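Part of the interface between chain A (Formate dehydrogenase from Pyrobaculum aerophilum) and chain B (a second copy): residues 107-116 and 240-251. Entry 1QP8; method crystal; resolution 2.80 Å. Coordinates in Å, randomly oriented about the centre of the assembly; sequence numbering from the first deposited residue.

Chain A (107-116) KMKRGDYGRD
Chain B 240-251: RNDFAKDAEFFS

Aromatic and apolar contacts hold the two stretches together, with one weak polar bond at the margin. They bury 439 Å² in total. K107(A) to K109(A) are helical, continuing a helix that begins earlier in the chain. G111(A) then turns the chain with positive phi (98/-11) in a Schellman motif, where a CB would jam against the preceding carbonyl. Chain B runs through a loop at 240-243, a 3-10 segment at 244-245 and a helix at 247-250. The CA of K109(A) lies 5.5 Å from the CA of F250(B), and the CA of Y113(A) 7.2 Å from the CA of F243(B).

Y113(A) is central. Its chi1 is m (-53°) and chi2 is 148°, with CA-to-CB toward chain B. F243(B) CB sits over one ring face, 3.6 Å from Y113(A) CD1. F243(B) is also m (-68°), with chi2 142° and phi/psi 75/-58. Its ring edge faces the Y113(A) ring in an offset edge-to-face pair, centroids 5.8 Å apart and planes at 65°. F250(B), m (-47°) with chi2 156°, brings CE1 to 3.9 Å from Y113(A) CE2; the Y113(A) and F250(B) ring planes lie at 70°, centroids 5.8 Å apart. Small A244(B) and A247(B) fit close to the tyrosine: Y113(A) CE1 to A244(B) CB is 4.0 Å, and Y113(A) OH to A247(B) CB is 3.8 Å.

M108(A) is selenomethionine, buried, with chi1 and chi2 both m (-73°, -68°) and chi3 110°. This places M108(A) SE 4.8 Å from the F250(B) ring centroid and 5.0 Å from the F243(B) ring centroid. Its long apolar side chain suits this aromatic pocket. K109(A) CG packs 3.7 Å from F250(B) O.

R115(A), chi1 m, chi2 t and chi3 -125°, reaches N241(B), chi1 -88°. R115(A) NH2 donates a weak hydrogen bond to N241(B) OD1 at 2.5 Å, near the guanidinium plane. Within chain A, a hydrogen bond from G114(A) N to D112(A) OD1, 3.0 Å, spans Y113(A).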

# COMPACT_ATOMS: atom_id res chain seq x y z
N LYS A 107 -9.28 -16.47 -3.36
CA LYS A 107 -10.35 -16.94 -4.22
C LYS A 107 -9.82 -17.38 -5.57
O LYS A 107 -10.27 -18.38 -6.12
CB LYS A 107 -11.41 -15.86 -4.38
CG LYS A 107 -11.92 -15.36 -3.02
CD LYS A 107 -12.98 -14.28 -3.15
CE LYS A 107 -14.16 -14.81 -3.93
NZ LYS A 107 -15.34 -13.94 -3.79
N MSE A 108 -8.83 -16.66 -6.10
CA MSE A 108 -8.26 -17.03 -7.39
C MSE A 108 -7.59 -18.40 -7.27
O MSE A 108 -7.78 -19.28 -8.12
CB MSE A 108 -7.23 -16.00 -7.85
CG MSE A 108 -7.80 -14.66 -8.32
SE MSE A 108 -8.74 -14.74 -9.88
CE MSE A 108 -10.39 -14.44 -9.23
N LYS A 109 -6.80 -18.56 -6.22
CA LYS A 109 -6.09 -19.82 -5.99
C LYS A 109 -7.03 -21.01 -5.91
O LYS A 109 -6.71 -22.07 -6.44
CB LYS A 109 -5.28 -19.76 -4.70
CG LYS A 109 -3.95 -19.09 -4.87
CD LYS A 109 -3.32 -18.72 -3.51
N ARG A 110 -8.18 -20.84 -5.27
CA ARG A 110 -9.11 -21.96 -5.12
C ARG A 110 -10.01 -22.18 -6.32
O ARG A 110 -10.85 -23.08 -6.32
CB ARG A 110 -9.94 -21.81 -3.84
CG ARG A 110 -11.15 -20.95 -3.98
CD ARG A 110 -11.97 -20.95 -2.72
NE ARG A 110 -11.41 -20.08 -1.70
CZ ARG A 110 -12.10 -19.14 -1.06
NH1 ARG A 110 -13.38 -18.95 -1.35
NH2 ARG A 110 -11.50 -18.39 -0.13
N GLY A 111 -9.84 -21.37 -7.36
CA GLY A 111 -10.64 -21.53 -8.57
C GLY A 111 -11.83 -20.61 -8.66
O GLY A 111 -12.47 -20.52 -9.70
N ASP A 112 -12.14 -19.93 -7.56
CA ASP A 112 -13.26 -19.01 -7.53
C ASP A 112 -12.87 -17.73 -8.29
O ASP A 112 -11.96 -17.00 -7.89
CB ASP A 112 -13.61 -18.69 -6.07
CG ASP A 112 -14.82 -17.81 -5.93
OD1 ASP A 112 -15.32 -17.31 -6.97
OD2 ASP A 112 -15.28 -17.62 -4.78
N TYR A 113 -13.55 -17.46 -9.40
CA TYR A 113 -13.24 -16.27 -10.20
C TYR A 113 -14.36 -15.24 -10.18
O TYR A 113 -14.45 -14.39 -11.06
CB TYR A 113 -12.95 -16.68 -11.65
CG TYR A 113 -11.89 -17.75 -11.80
CD1 TYR A 113 -11.96 -18.68 -12.84
CD2 TYR A 113 -10.83 -17.85 -10.90
CE1 TYR A 113 -11.00 -19.69 -12.99
CE2 TYR A 113 -9.85 -18.85 -11.03
CZ TYR A 113 -9.95 -19.76 -12.08
OH TYR A 113 -9.02 -20.76 -12.22
N GLY A 114 -15.22 -15.32 -9.17
CA GLY A 114 -16.31 -14.37 -9.09
C GLY A 114 -15.81 -13.03 -8.59
O GLY A 114 -14.76 -12.95 -7.95
N ARG A 115 -16.58 -11.99 -8.88
CA ARG A 115 -16.25 -10.64 -8.46
C ARG A 115 -17.37 -10.22 -7.52
O ARG A 115 -17.94 -9.14 -7.66
CB ARG A 115 -16.20 -9.68 -9.66
CG ARG A 115 -15.23 -10.11 -10.75
CD ARG A 115 -15.00 -8.99 -11.77
NE ARG A 115 -15.29 -9.45 -13.12
CZ ARG A 115 -14.65 -9.05 -14.22
NH1 ARG A 115 -13.66 -8.17 -14.13
NH2 ARG A 115 -14.98 -9.55 -15.40
N ASP A 116 -17.66 -11.08 -6.55
CA ASP A 116 -18.73 -10.82 -5.59
C ASP A 116 -18.36 -9.88 -4.46
O ASP A 116 -19.24 -9.42 -3.74
CB ASP A 116 -19.19 -12.12 -4.97
CG ASP A 116 -18.04 -12.91 -4.39
OD1 ASP A 116 -17.31 -13.56 -5.19
OD2 ASP A 116 -17.86 -12.87 -3.15
N ARG B 240 -8.24 -12.72 -20.39
CA ARG B 240 -9.20 -11.63 -20.47
C ARG B 240 -10.62 -12.07 -20.12
O ARG B 240 -11.42 -12.36 -21.00
CB ARG B 240 -9.19 -11.01 -21.88
CG ARG B 240 -9.63 -9.53 -21.95
CD ARG B 240 -10.91 -9.30 -22.77
NE ARG B 240 -11.35 -7.89 -22.74
CZ ARG B 240 -12.47 -7.43 -23.29
NH1 ARG B 240 -13.29 -8.26 -23.93
NH2 ARG B 240 -12.79 -6.14 -23.20
N ASN B 241 -10.92 -12.14 -18.83
CA ASN B 241 -12.26 -12.53 -18.37
C ASN B 241 -12.53 -14.04 -18.27
O ASN B 241 -13.51 -14.45 -17.62
CB ASN B 241 -13.35 -11.90 -19.26
CG ASN B 241 -13.78 -10.53 -18.76
OD1 ASN B 241 -14.34 -10.39 -17.68
ND2 ASN B 241 -13.50 -9.50 -19.56
N ASP B 242 -11.70 -14.86 -18.90
CA ASP B 242 -11.88 -16.31 -18.82
C ASP B 242 -11.24 -16.74 -17.50
O ASP B 242 -11.87 -17.41 -16.67
CB ASP B 242 -11.17 -17.02 -19.97
CG ASP B 242 -11.54 -18.50 -20.06
OD1 ASP B 242 -11.73 -19.13 -19.00
OD2 ASP B 242 -11.63 -19.03 -21.18
N PHE B 243 -9.98 -16.36 -17.33
CA PHE B 243 -9.20 -16.67 -16.13
C PHE B 243 -8.77 -18.13 -16.10
O PHE B 243 -7.58 -18.44 -16.03
CB PHE B 243 -10.02 -16.35 -14.87
CG PHE B 243 -10.25 -14.87 -14.66
CD1 PHE B 243 -11.47 -14.42 -14.16
CD2 PHE B 243 -9.25 -13.94 -14.92
CE1 PHE B 243 -11.68 -13.06 -13.93
CE2 PHE B 243 -9.46 -12.57 -14.69
CZ PHE B 243 -10.67 -12.14 -14.19
N ALA B 244 -9.74 -19.03 -16.15
CA ALA B 244 -9.45 -20.45 -16.13
C ALA B 244 -8.25 -20.72 -17.02
O ALA B 244 -7.42 -21.58 -16.71
CB ALA B 244 -10.66 -21.23 -16.62
N LYS B 245 -8.16 -19.97 -18.12
CA LYS B 245 -7.06 -20.12 -19.07
C LYS B 245 -5.69 -19.85 -18.47
O LYS B 245 -4.70 -20.45 -18.89
CB LYS B 245 -7.26 -19.19 -20.26
CG LYS B 245 -8.31 -19.65 -21.24
CD LYS B 245 -8.33 -18.72 -22.44
CE LYS B 245 -9.32 -19.18 -23.49
NZ LYS B 245 -9.41 -18.19 -24.60
N ASP B 246 -5.63 -18.95 -17.50
CA ASP B 246 -4.37 -18.62 -16.86
C ASP B 246 -4.19 -19.27 -15.50
O ASP B 246 -3.34 -18.85 -14.71
CB ASP B 246 -4.22 -17.11 -16.72
CG ASP B 246 -4.22 -16.42 -18.04
OD1 ASP B 246 -3.51 -16.88 -18.96
OD2 ASP B 246 -4.94 -15.41 -18.16
N ALA B 247 -4.97 -20.30 -15.23
CA ALA B 247 -4.88 -20.98 -13.96
C ALA B 247 -3.48 -21.51 -13.66
O ALA B 247 -3.12 -21.67 -12.49
CB ALA B 247 -5.90 -22.11 -13.89
N GLU B 248 -2.69 -21.78 -14.69
CA GLU B 248 -1.35 -22.28 -14.43
C GLU B 248 -0.50 -21.24 -13.71
O GLU B 248 0.53 -21.57 -13.13
CB GLU B 248 -0.65 -22.75 -15.72
CG GLU B 248 -0.49 -21.70 -16.80
CD GLU B 248 0.21 -22.24 -18.05
OE1 GLU B 248 1.33 -22.79 -17.93
OE2 GLU B 248 -0.37 -22.12 -19.16
N PHE B 249 -0.95 -19.99 -13.74
CA PHE B 249 -0.21 -18.94 -13.05
C PHE B 249 -0.64 -18.91 -11.60
O PHE B 249 0.20 -18.82 -10.70
CB PHE B 249 -0.48 -17.57 -13.68
CG PHE B 249 0.33 -17.31 -14.92
CD1 PHE B 249 -0.15 -17.69 -16.17
CD2 PHE B 249 1.58 -16.71 -14.84
CE1 PHE B 249 0.62 -17.48 -17.31
CE2 PHE B 249 2.35 -16.50 -15.97
CZ PHE B 249 1.87 -16.88 -17.21
N PHE B 250 -1.94 -19.00 -11.37
CA PHE B 250 -2.48 -18.95 -10.03
C PHE B 250 -1.95 -20.04 -9.11
O PHE B 250 -1.97 -19.87 -7.89
CB PHE B 250 -4.01 -19.05 -10.07
CG PHE B 250 -4.65 -18.13 -11.07
CD1 PHE B 250 -5.91 -18.43 -11.58
CD2 PHE B 250 -4.01 -16.98 -11.51
CE1 PHE B 250 -6.52 -17.60 -12.51
CE2 PHE B 250 -4.61 -16.13 -12.44
CZ PHE B 250 -5.87 -16.44 -12.94
N SER B 251 -1.48 -21.14 -9.67
CA SER B 251 -0.96 -22.23 -8.85
C SER B 251 0.51 -22.05 -8.52
O SER B 251 1.11 -22.87 -7.83
CB SER B 251 -1.18 -23.56 -9.54
OG SER B 251 -0.49 -23.59 -10.77